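Local coordinates for protein nsp9 (Porcine coronavirus HKU15, PDB 5YM6) that binds nucleic acid as a small, dimer-forming beta-barrel protein and probably serves in coronavirus genome replication, at residues N8-N14 / V26-T32; V40-K46 / V81-I87; N48-V52 / V62-D66. One frame throughout, in Å; residues are numbered along the deposited sequence.

Contact 1 of 3, residues N8-N14 / V26-T32; sequences NVFTAQN and VKSFYVT
Tyr30 reaches from strand 26-32 along the neighbouring strand 8-14, and its side chain can be followed outward atom by atom. CB lies 3.6 Å from Phe10 O and beside CE1 of the Phe10 ring. With CG anti to its own carbonyl carbon (chi1 -70°), the ring runs toward the Asn14 end of the pair; CD1 lies over one face of the Phe10 ring, and the planes are only 16° apart, but the rings are offset so far that little of one lies above the other. At the tip, OH donates to Asn14 OD1 (3.0 Å), in the plane of the amide carbonyl and on a lone pair. Ser28 OG also lies 3.0 Å from Asn14 OD1, and Asn14 ND2 is bonded to Thr53 O, a grip that fixes which way the amide is turned. A tyrosine suits this place because its ring packs while its hydroxyl reaches a polar group. On the other face of the sheet, Thr11 CG2 sits over the Phe29 ring, 4.0 Å from its centroid, in a CH-pi contact, and Val9 CG1 comes to the ring's edge; helix 92-105 packs against Val9, Phe29 and Val31. Eight backbone hydrogen bonds, two at each of the pairs Asn8-Thr32, Phe10-Tyr30, Ala12-Ser28 and Asn14-Val26, complete an antiparallel beta hairpin of the nsp9 barrel.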
loop_
_atom_site.group_PDB
_atom_site.type_symbol
_atom_site.label_atom_id
_atom_site.label_comp_id
_atom_site.label_asym_id
_atom_site.label_seq_id
_atom_site.Cartn_x
_atom_site.Cartn_y
_atom_site.Cartn_z
ATOM N N ASN B 8 -8.830 -0.026 -4.441
ATOM C CA ASN B 8 -9.023 -1.416 -4.097
ATOM C C ASN B 8 -8.056 -2.284 -4.875
ATOM O O ASN B 8 -7.493 -1.846 -5.882
ATOM C CB ASN B 8 -10.462 -1.859 -4.371
ATOM C CG ASN B 8 -11.436 -1.352 -3.330
ATOM O OD1 ASN B 8 -11.087 -1.195 -2.160
ATOM N ND2 ASN B 8 -12.669 -1.096 -3.749
ATOM N N VAL B 9 -7.850 -3.495 -4.382
ATOM C CA VAL B 9 -7.112 -4.510 -5.120
ATOM C C VAL B 9 -8.058 -5.666 -5.470
ATOM O O VAL B 9 -8.766 -6.183 -4.604
ATOM C CB VAL B 9 -5.900 -5.057 -4.312
ATOM C CG1 VAL B 9 -5.266 -6.242 -5.023
ATOM C CG2 VAL B 9 -4.867 -3.961 -4.059
ATOM N N PHE B 10 -8.090 -6.078 -6.733
ATOM C CA PHE B 10 -8.780 -7.321 -7.036
ATOM C C PHE B 10 -7.885 -8.153 -7.934
ATOM O O PHE B 10 -7.041 -7.624 -8.656
ATOM C CB PHE B 10 -10.174 -7.079 -7.655
ATOM C CG PHE B 10 -10.184 -6.904 -9.155
ATOM C CD1 PHE B 10 -10.045 -5.650 -9.727
ATOM C CD2 PHE B 10 -10.376 -7.992 -9.995
ATOM C CE1 PHE B 10 -10.060 -5.488 -11.108
ATOM C CE2 PHE B 10 -10.399 -7.830 -11.376
ATOM C CZ PHE B 10 -10.238 -6.581 -11.929
ATOM N N THR B 11 -8.076 -9.458 -7.865
ATOM C CA THR B 11 -7.206 -10.399 -8.547
ATOM C C THR B 11 -7.926 -11.174 -9.640
ATOM O O THR B 11 -9.097 -11.530 -9.502
ATOM C CB THR B 11 -6.595 -11.390 -7.545
ATOM O OG1 THR B 11 -7.641 -12.137 -6.917
ATOM C CG2 THR B 11 -5.812 -10.646 -6.477
ATOM N N ALA B 12 -7.221 -11.419 -10.736
ATOM C CA ALA B 12 -7.722 -12.301 -11.782
ATOM C C ALA B 12 -6.558 -13.083 -12.376
ATOM O O ALA B 12 -5.625 -13.413 -11.673
ATOM C CB ALA B 12 -8.449 -11.504 -12.844
ATOM N N GLN B 13 -6.606 -13.395 -13.664
ATOM C CA GLN B 13 -5.532 -14.178 -14.254
ATOM C C GLN B 13 -5.019 -13.544 -15.528
ATOM O O GLN B 13 -5.776 -12.961 -16.285
ATOM C CB GLN B 13 -5.999 -15.607 -14.546
ATOM C CG GLN B 13 -6.305 -16.420 -13.284
ATOM C CD GLN B 13 -7.027 -17.730 -13.573
ATOM O OE1 GLN B 13 -8.211 -17.738 -13.938
ATOM N NE2 GLN B 13 -6.325 -18.849 -13.386
ATOM N N ASN B 14 -3.726 -13.675 -15.770
ATOM C CA ASN B 14 -3.155 -13.236 -17.037
ATOM C C ASN B 14 -2.227 -14.322 -17.577
ATOM O O ASN B 14 -1.936 -15.304 -16.894
ATOM C CB ASN B 14 -2.381 -11.906 -16.874
ATOM C CG ASN B 14 -3.289 -10.670 -16.834
ATOM O OD1 ASN B 14 -4.106 -10.510 -15.941
ATOM N ND2 ASN B 14 -3.103 -9.770 -17.798
ATOM N N VAL B 26 -0.953 -16.873 -14.856
ATOM C CA VAL B 26 -0.515 -16.331 -13.570
ATOM C C VAL B 26 -1.655 -15.595 -12.860
ATOM O O VAL B 26 -2.613 -15.161 -13.490
ATOM C CB VAL B 26 0.690 -15.360 -13.740
ATOM C CG1 VAL B 26 1.887 -16.086 -14.343
ATOM C CG2 VAL B 26 0.311 -14.160 -14.620
ATOM N N LYS B 27 -1.547 -15.471 -11.543
ATOM C CA LYS B 27 -2.480 -14.675 -10.763
ATOM C C LYS B 27 -2.112 -13.208 -10.888
ATOM O O LYS B 27 -0.957 -12.840 -10.657
ATOM C CB LYS B 27 -2.460 -15.098 -9.302
ATOM C CG LYS B 27 -3.320 -14.241 -8.401
ATOM C CD LYS B 27 -3.434 -14.877 -7.020
ATOM C CE LYS B 27 -4.454 -14.178 -6.147
ATOM N NZ LYS B 27 -4.416 -14.752 -4.771
ATOM N N SER B 28 -3.076 -12.369 -11.254
ATOM C CA SER B 28 -2.782 -10.954 -11.464
ATOM C C SER B 28 -3.419 -10.064 -10.411
ATOM O O SER B 28 -4.536 -10.315 -9.965
ATOM C CB SER B 28 -3.244 -10.532 -12.855
ATOM O OG SER B 28 -4.610 -10.887 -13.038
ATOM N N PHE B 29 -2.707 -9.000 -10.042
ATOM C CA PHE B 29 -3.161 -8.054 -9.024
ATOM C C PHE B 29 -3.393 -6.704 -9.672
ATOM O O PHE B 29 -2.474 -6.101 -10.213
ATOM C CB PHE B 29 -2.138 -7.925 -7.893
ATOM C CG PHE B 29 -1.967 -9.187 -7.090
ATOM C CD1 PHE B 29 -1.247 -10.262 -7.599
ATOM C CD2 PHE B 29 -2.542 -9.307 -5.844
ATOM C CE1 PHE B 29 -1.100 -11.420 -6.865
ATOM C CE2 PHE B 29 -2.394 -10.474 -5.109
ATOM C CZ PHE B 29 -1.681 -11.518 -5.619
ATOM N N TYR B 30 -4.635 -6.246 -9.629
ATOM C CA TYR B 30 -4.985 -4.954 -10.188
ATOM C C TYR B 30 -5.285 -3.968 -9.065
ATOM O O TYR B 30 -5.883 -4.334 -8.069
ATOM C CB TYR B 30 -6.207 -5.066 -11.103
ATOM C CG TYR B 30 -5.965 -5.804 -12.398
ATOM C CD1 TYR B 30 -6.149 -7.176 -12.486
ATOM C CD2 TYR B 30 -5.577 -5.114 -13.534
ATOM C CE1 TYR B 30 -5.933 -7.844 -13.672
ATOM C CE2 TYR B 30 -5.362 -5.768 -14.727
ATOM C CZ TYR B 30 -5.548 -7.135 -14.788
ATOM O OH TYR B 30 -5.330 -7.781 -15.971
ATOM N N VAL B 31 -4.864 -2.722 -9.240
ATOM C CA VAL B 31 -5.330 -1.662 -8.360
ATOM C C VAL B 31 -6.396 -0.884 -9.116
ATOM O O VAL B 31 -6.182 -0.482 -10.258
ATOM C CB VAL B 31 -4.199 -0.728 -7.904
ATOM C CG1 VAL B 31 -4.782 0.481 -7.162
ATOM C CG2 VAL B 31 -3.238 -1.487 -6.990
ATOM N N THR B 32 -7.537 -0.683 -8.472
ATOM C CA THR B 32 -8.611 0.106 -9.050
ATOM C C THR B 32 -8.735 1.442 -8.334
ATOM O O THR B 32 -8.538 1.527 -7.120
ATOM C CB THR B 32 -9.971 -0.607 -8.963
ATOM O OG1 THR B 32 -10.365 -0.715 -7.589
ATOM C CG2 THR B 32 -9.890 -1.989 -9.569
#

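Contact 2 of 3, residues V40-K46 / V81-I87; sequences VAITSTK and VVYLYFI
The Tyr85 ring is bordered in its own plane by two carbonyl oxygens of the opposite segment, Ile42 O and Lys46 O, while Ser44 CB approaches it obliquely. The Tyr83 ring meets Thr45 O at its edge, 3.5 Å from CE2. On the other side of the sheet, the Phe86 ring receives Val40 CG1 at its edge, 4.0 Å from CD1, and Ala41 CB obliquely; alanine's short side chain leaves room for both Phe86 and Leu84 CD1.

A tyrosine suits position 85 because its hydroxyl donates to Lys46 O over 2.6 Å, tilted 33° from the carbonyl plane; the same OH takes the N-H of Leu49, so it holds both ends of the turn between strands 36-44 and 49-55. The turn is also fixed by Ser44, whose OG, swung anti to its own backbone N (chi1 171°), accepts from Lys46 N at 2.9 Å in an ST turn. A water donates to both Thr45 O and Val81 O, bridging the segments beyond the last backbone bond, Tyr83 N to Ser44 O. Ile42 CG1 packs on Tyr85 CB at 3.8 Å.

Val40 and Ala41 form a classic beta bulge in strand 36-44, both facing Phe29 of strand 23-33. Strand 69-71 pairs with the far edge of strand 82-86, and helix 92-105 covers the face of Val40, Leu84 and Phe86.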
loop_
_atom_site.group_PDB
_atom_site.type_symbol
_atom_site.label_atom_id
_atom_site.label_comp_id
_atom_site.label_asym_id
_atom_site.label_seq_id
_atom_site.Cartn_x
_atom_site.Cartn_y
_atom_site.Cartn_z
ATOM N N VAL B 40 -0.695 -4.219 -11.586
ATOM C CA VAL B 40 0.436 -3.847 -10.724
ATOM C C VAL B 40 1.427 -4.978 -10.476
ATOM O O VAL B 40 2.640 -4.751 -10.426
ATOM C CB VAL B 40 -0.082 -3.317 -9.373
ATOM C CG1 VAL B 40 1.081 -3.109 -8.390
ATOM C CG2 VAL B 40 -0.849 -2.020 -9.607
ATOM N N ALA B 41 0.920 -6.197 -10.318
ATOM C CA ALA B 41 1.782 -7.340 -10.000
ATOM C C ALA B 41 1.190 -8.668 -10.435
ATOM O O ALA B 41 -0.024 -8.782 -10.646
ATOM C CB ALA B 41 2.074 -7.371 -8.491
ATOM N N ILE B 42 2.048 -9.686 -10.553
ATOM C CA ILE B 42 1.572 -11.047 -10.746
ATOM C C ILE B 42 2.285 -11.958 -9.765
ATOM O O ILE B 42 3.381 -11.626 -9.300
ATOM C CB ILE B 42 1.803 -11.539 -12.174
ATOM C CG1 ILE B 42 3.300 -11.562 -12.503
ATOM C CG2 ILE B 42 1.034 -10.646 -13.158
ATOM C CD1 ILE B 42 3.644 -12.355 -13.740
ATOM N N THR B 43 1.646 -13.074 -9.425
ATOM C CA THR B 43 2.331 -14.147 -8.706
ATOM C C THR B 43 2.241 -15.463 -9.461
ATOM O O THR B 43 1.306 -15.718 -10.218
ATOM C CB THR B 43 1.783 -14.354 -7.285
ATOM O OG1 THR B 43 0.389 -14.692 -7.344
ATOM C CG2 THR B 43 1.979 -13.099 -6.439
ATOM N N SER B 44 3.259 -16.289 -9.260
ATOM C CA SER B 44 3.430 -17.524 -10.009
ATOM C C SER B 44 4.330 -18.443 -9.210
ATOM O O SER B 44 5.110 -17.971 -8.401
ATOM C CB SER B 44 4.062 -17.244 -11.371
ATOM O OG SER B 44 4.412 -18.447 -12.022
ATOM N N THR B 45 4.246 -19.746 -9.451
ATOM C CA THR B 45 5.209 -20.658 -8.856
ATOM C C THR B 45 6.492 -20.698 -9.697
ATOM O O THR B 45 7.497 -21.278 -9.281
ATOM C CB THR B 45 4.631 -22.072 -8.710
ATOM O OG1 THR B 45 4.124 -22.507 -9.974
ATOM C CG2 THR B 45 3.499 -22.074 -7.692
ATOM N N LYS B 46 6.466 -20.073 -10.870
ATOM C CA LYS B 46 7.646 -20.049 -11.748
ATOM C C LYS B 46 8.548 -18.876 -11.377
ATOM O O LYS B 46 8.051 -17.769 -11.124
ATOM C CB LYS B 46 7.238 -19.951 -13.217
ATOM C CG LYS B 46 6.461 -21.150 -13.762
ATOM C CD LYS B 46 6.280 -21.045 -15.280
ATOM C CE LYS B 46 7.632 -20.947 -15.991
ATOM N NZ LYS B 46 7.564 -20.676 -17.466
ATOM N N VAL B 81 6.312 -22.281 -2.258
ATOM C CA VAL B 81 7.058 -21.072 -2.573
ATOM C C VAL B 81 6.421 -20.353 -3.766
ATOM O O VAL B 81 6.237 -20.942 -4.832
ATOM C CB VAL B 81 8.529 -21.381 -2.889
ATOM C CG1 VAL B 81 9.289 -20.104 -3.147
ATOM C CG2 VAL B 81 9.171 -22.151 -1.740
ATOM N N VAL B 82 6.080 -19.084 -3.566
ATOM C CA VAL B 82 5.450 -18.263 -4.597
ATOM C C VAL B 82 6.412 -17.152 -5.002
ATOM O O VAL B 82 7.221 -16.725 -4.186
ATOM C CB VAL B 82 4.123 -17.640 -4.077
ATOM C CG1 VAL B 82 3.339 -17.020 -5.207
ATOM C CG2 VAL B 82 3.286 -18.698 -3.362
ATOM N N TYR B 83 6.341 -16.678 -6.246
ATOM C CA TYR B 83 7.130 -15.508 -6.640
ATOM C C TYR B 83 6.249 -14.342 -7.035
ATOM O O TYR B 83 5.348 -14.490 -7.848
ATOM C CB TYR B 83 8.067 -15.847 -7.790
ATOM C CG TYR B 83 9.027 -16.937 -7.411
ATOM C CD1 TYR B 83 10.201 -16.652 -6.718
ATOM C CD2 TYR B 83 8.740 -18.256 -7.707
ATOM C CE1 TYR B 83 11.071 -17.672 -6.353
ATOM C CE2 TYR B 83 9.594 -19.267 -7.356
ATOM C CZ TYR B 83 10.753 -18.974 -6.677
ATOM O OH TYR B 83 11.592 -20.017 -6.330
ATOM N N LEU B 84 6.521 -13.192 -6.443
ATOM C CA LEU B 84 5.798 -11.962 -6.727
ATOM C C LEU B 84 6.621 -11.125 -7.693
ATOM O O LEU B 84 7.824 -10.895 -7.461
ATOM C CB LEU B 84 5.533 -11.181 -5.429
ATOM C CG LEU B 84 4.974 -9.756 -5.550
ATOM C CD1 LEU B 84 3.534 -9.784 -5.982
ATOM C CD2 LEU B 84 5.102 -8.996 -4.220
ATOM N N TYR B 85 5.993 -10.691 -8.783
ATOM C CA TYR B 85 6.657 -9.839 -9.762
ATOM C C TYR B 85 5.868 -8.559 -9.902
ATOM O O TYR B 85 4.682 -8.616 -10.240
ATOM C CB TYR B 85 6.717 -10.472 -11.149
ATOM C CG TYR B 85 7.387 -11.814 -11.313
ATOM C CD1 TYR B 85 6.746 -12.986 -10.929
ATOM C CD2 TYR B 85 8.621 -11.910 -11.940
ATOM C CE1 TYR B 85 7.348 -14.222 -11.124
ATOM C CE2 TYR B 85 9.217 -13.141 -12.149
ATOM C CZ TYR B 85 8.576 -14.288 -11.733
ATOM O OH TYR B 85 9.170 -15.510 -11.938
ATOM N N PHE B 86 6.504 -7.413 -9.666
ATOM C CA PHE B 86 5.863 -6.151 -9.972
ATOM C C PHE B 86 6.064 -5.819 -11.436
ATOM O O PHE B 86 7.074 -6.184 -12.040
ATOM C CB PHE B 86 6.402 -5.021 -9.098
ATOM C CG PHE B 86 5.900 -5.075 -7.696
ATOM C CD1 PHE B 86 4.576 -4.795 -7.425
ATOM C CD2 PHE B 86 6.736 -5.441 -6.663
ATOM C CE1 PHE B 86 4.092 -4.854 -6.136
ATOM C CE2 PHE B 86 6.259 -5.494 -5.369
ATOM C CZ PHE B 86 4.936 -5.203 -5.115
ATOM N N ILE B 87 5.076 -5.148 -12.008
ATOM C CA ILE B 87 5.171 -4.696 -13.391
ATOM C C ILE B 87 6.160 -3.520 -13.421
ATOM O O ILE B 87 6.161 -2.691 -12.513
ATOM C CB ILE B 87 3.782 -4.294 -13.944
ATOM C CG1 ILE B 87 3.068 -5.523 -14.544
ATOM C CG2 ILE B 87 3.908 -3.249 -15.046
ATOM C CD1 ILE B 87 2.809 -6.637 -13.572
HETATM O O HOH W 1 7.879 -22.606 -6.787
#

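Contact 3 of 3, residues N48-V52 / V62-D66; sequences NLKTV and VLNLD
Leu65 spreads its two methyls across strand 49-52: CD1 lies 3.6 Å from Leu49 CB, and CD2 meets Val52 CG1 at 3.7 Å, the side chains of Leu65 and Val52 crossing at about a right angle. Its CG, set anti to its own carbonyl carbon (chi1 -55°), passes close to Lys50 O, so the branched end straddles the backbone between Leu49 and Val52. A leucine fits well because its fork can serve both neighbours. Val52 CG1 also touches Leu63 CB, filling the angle between the two leucines. On the other face, Val62 CG1 packs 3.6 Å from Thr51 CB, and Thr51 CG2 lies beside Asn64 OD1; beta-branched residues suit such extended strands.

The backbone holds these groups in register. Val52 and Leu63 form a hydrogen-bonded pair in both directions, Leu63 N to Val52 O being nearly straight at 175°, and Leu65 N donates to Lys50 O over 3.0 Å. These are the two arms of an antiparallel beta hairpin, strands 49-55 and 60-64, part of the nsp9 barrel. Lys50 and Thr51 both face Gln17 in a classic beta bulge, on the side where the hairpin joins strand 8-18.

Water continues the pairing where the strands diverge: one molecule donates to Lys50 O (2.8 Å) and to Leu65 O (2.7 Å), so Lys50 O accepts from both a backbone N-H and a water.

Farther out, Thr51 OG1 is hydrogen-bonded to Gln17 OE1, tying the threonine's polar branch to strand 8-18 while its methyl stays with Asn64. Ile42 lies against both Leu49 and Leu65, and Ile87 against Val52 and Leu65, closing an apolar layer behind the hairpin; Leu49 also rests on Val26 and Ala16.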
loop_
_atom_site.group_PDB
_atom_site.type_symbol
_atom_site.label_atom_id
_atom_site.label_comp_id
_atom_site.label_asym_id
_atom_site.label_seq_id
_atom_site.Cartn_x
_atom_site.Cartn_y
_atom_site.Cartn_z
ATOM N N ASN B 48 11.024 -17.719 -13.394
ATOM C CA ASN B 48 11.691 -17.244 -14.602
ATOM C C ASN B 48 10.814 -16.430 -15.545
ATOM O O ASN B 48 11.078 -16.387 -16.746
ATOM C CB ASN B 48 12.291 -18.424 -15.382
ATOM C CG ASN B 48 11.247 -19.454 -15.793
ATOM O OD1 ASN B 48 10.281 -19.674 -15.086
ATOM N ND2 ASN B 48 11.449 -20.085 -16.951
ATOM N N LEU B 49 9.791 -15.763 -15.018
ATOM C CA LEU B 49 8.918 -14.977 -15.883
ATOM C C LEU B 49 9.596 -13.668 -16.297
ATOM O O LEU B 49 10.278 -13.022 -15.498
ATOM C CB LEU B 49 7.577 -14.689 -15.191
ATOM C CG LEU B 49 6.830 -15.955 -14.757
ATOM C CD1 LEU B 49 5.466 -15.602 -14.197
ATOM C CD2 LEU B 49 6.691 -16.938 -15.931
ATOM N N LYS B 50 9.385 -13.275 -17.547
ATOM C CA LYS B 50 9.981 -12.056 -18.066
ATOM C C LYS B 50 8.948 -10.994 -18.433
ATOM O O LYS B 50 9.163 -9.803 -18.195
ATOM C CB LYS B 50 10.846 -12.380 -19.287
ATOM C CG LYS B 50 11.506 -11.163 -19.916
ATOM C CD LYS B 50 12.313 -11.545 -21.143
ATOM C CE LYS B 50 12.831 -10.310 -21.868
ATOM N NZ LYS B 50 13.560 -10.704 -23.106
ATOM N N THR B 51 7.840 -11.407 -19.029
ATOM C CA THR B 51 6.824 -10.450 -19.448
ATOM C C THR B 51 5.435 -10.949 -19.113
ATOM O O THR B 51 5.232 -12.134 -18.832
ATOM C CB THR B 51 6.889 -10.134 -20.974
ATOM O OG1 THR B 51 6.598 -11.312 -21.744
ATOM C CG2 THR B 51 8.251 -9.587 -21.366
ATOM N N VAL B 52 4.478 -10.034 -19.139
ATOM C CA VAL B 52 3.086 -10.410 -18.945
ATOM C C VAL B 52 2.251 -9.673 -19.980
ATOM O O VAL B 52 2.523 -8.518 -20.319
ATOM C CB VAL B 52 2.602 -10.117 -17.518
ATOM C CG1 VAL B 52 2.705 -8.615 -17.194
ATOM C CG2 VAL B 52 1.181 -10.616 -17.323
ATOM N N VAL B 62 2.295 -5.993 -24.122
ATOM C CA VAL B 62 3.261 -6.784 -23.388
ATOM C C VAL B 62 4.018 -5.891 -22.407
ATOM O O VAL B 62 4.612 -4.879 -22.797
ATOM C CB VAL B 62 4.239 -7.486 -24.344
ATOM C CG1 VAL B 62 5.268 -8.277 -23.569
ATOM C CG2 VAL B 62 3.469 -8.398 -25.298
ATOM N N LEU B 63 3.968 -6.260 -21.131
ATOM C CA LEU B 63 4.623 -5.492 -20.077
ATOM C C LEU B 63 5.796 -6.251 -19.478
ATOM O O LEU B 63 5.709 -7.461 -19.269
ATOM C CB LEU B 63 3.637 -5.154 -18.971
ATOM C CG LEU B 63 2.379 -4.412 -19.415
ATOM C CD1 LEU B 63 1.494 -4.174 -18.217
ATOM C CD2 LEU B 63 2.770 -3.102 -20.077
ATOM N N ASN B 64 6.878 -5.543 -19.180
ATOM C CA ASN B 64 8.026 -6.176 -18.539
ATOM C C ASN B 64 7.809 -6.348 -17.053
ATOM O O ASN B 64 7.161 -5.517 -16.412
ATOM C CB ASN B 64 9.297 -5.361 -18.770
ATOM C CG ASN B 64 9.700 -5.330 -20.221
ATOM O OD1 ASN B 64 9.655 -6.353 -20.911
ATOM N ND2 ASN B 64 10.048 -4.149 -20.709
ATOM N N LEU B 65 8.370 -7.426 -16.512
ATOM C CA LEU B 65 8.324 -7.705 -15.074
ATOM C C LEU B 65 9.636 -7.340 -14.383
ATOM O O LEU B 65 10.716 -7.574 -14.937
ATOM C CB LEU B 65 8.053 -9.182 -14.836
ATOM C CG LEU B 65 6.794 -9.707 -15.513
ATOM C CD1 LEU B 65 6.752 -11.231 -15.448
ATOM C CD2 LEU B 65 5.588 -9.075 -14.845
ATOM N N ASP B 66 9.535 -6.815 -13.163
ATOM C CA ASP B 66 10.689 -6.707 -12.265
ATOM C C ASP B 66 11.091 -8.097 -11.783
ATOM O O ASP B 66 10.310 -9.024 -11.893
ATOM C CB ASP B 66 10.360 -5.790 -11.083
ATOM C CG ASP B 66 10.287 -4.334 -11.485
ATOM O OD1 ASP B 66 10.839 -4.000 -12.543
ATOM O OD2 ASP B 66 9.684 -3.527 -10.745
HETATM O O HOH W 2 11.650 -10.843 -14.184
HETATM O O HOH W 3 11.421 -8.430 -17.426
#

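How the contacts relate
From the N terminus, contact 1 closes first, folding strand 8-18 and strand 23-33 into a hairpin. Strand 36-44 follows and bonds to the second arm of that hairpin, Phe29 N lying 2.8 Å from Ala41 O, so contact 2 begins where contact 1 leaves off. Contact 2 then waits for strand 82-86, and the long excursion between its two segments contains contact 3, the hairpin 49-55/60-64. That hairpin packs back against both strands of contact 1, Leu49 on Val26 and Val52 on Asn14, and reaches contact 2 through Phe86 O with Asp66 N (2.8 Å). The sheet thereby bends round on itself.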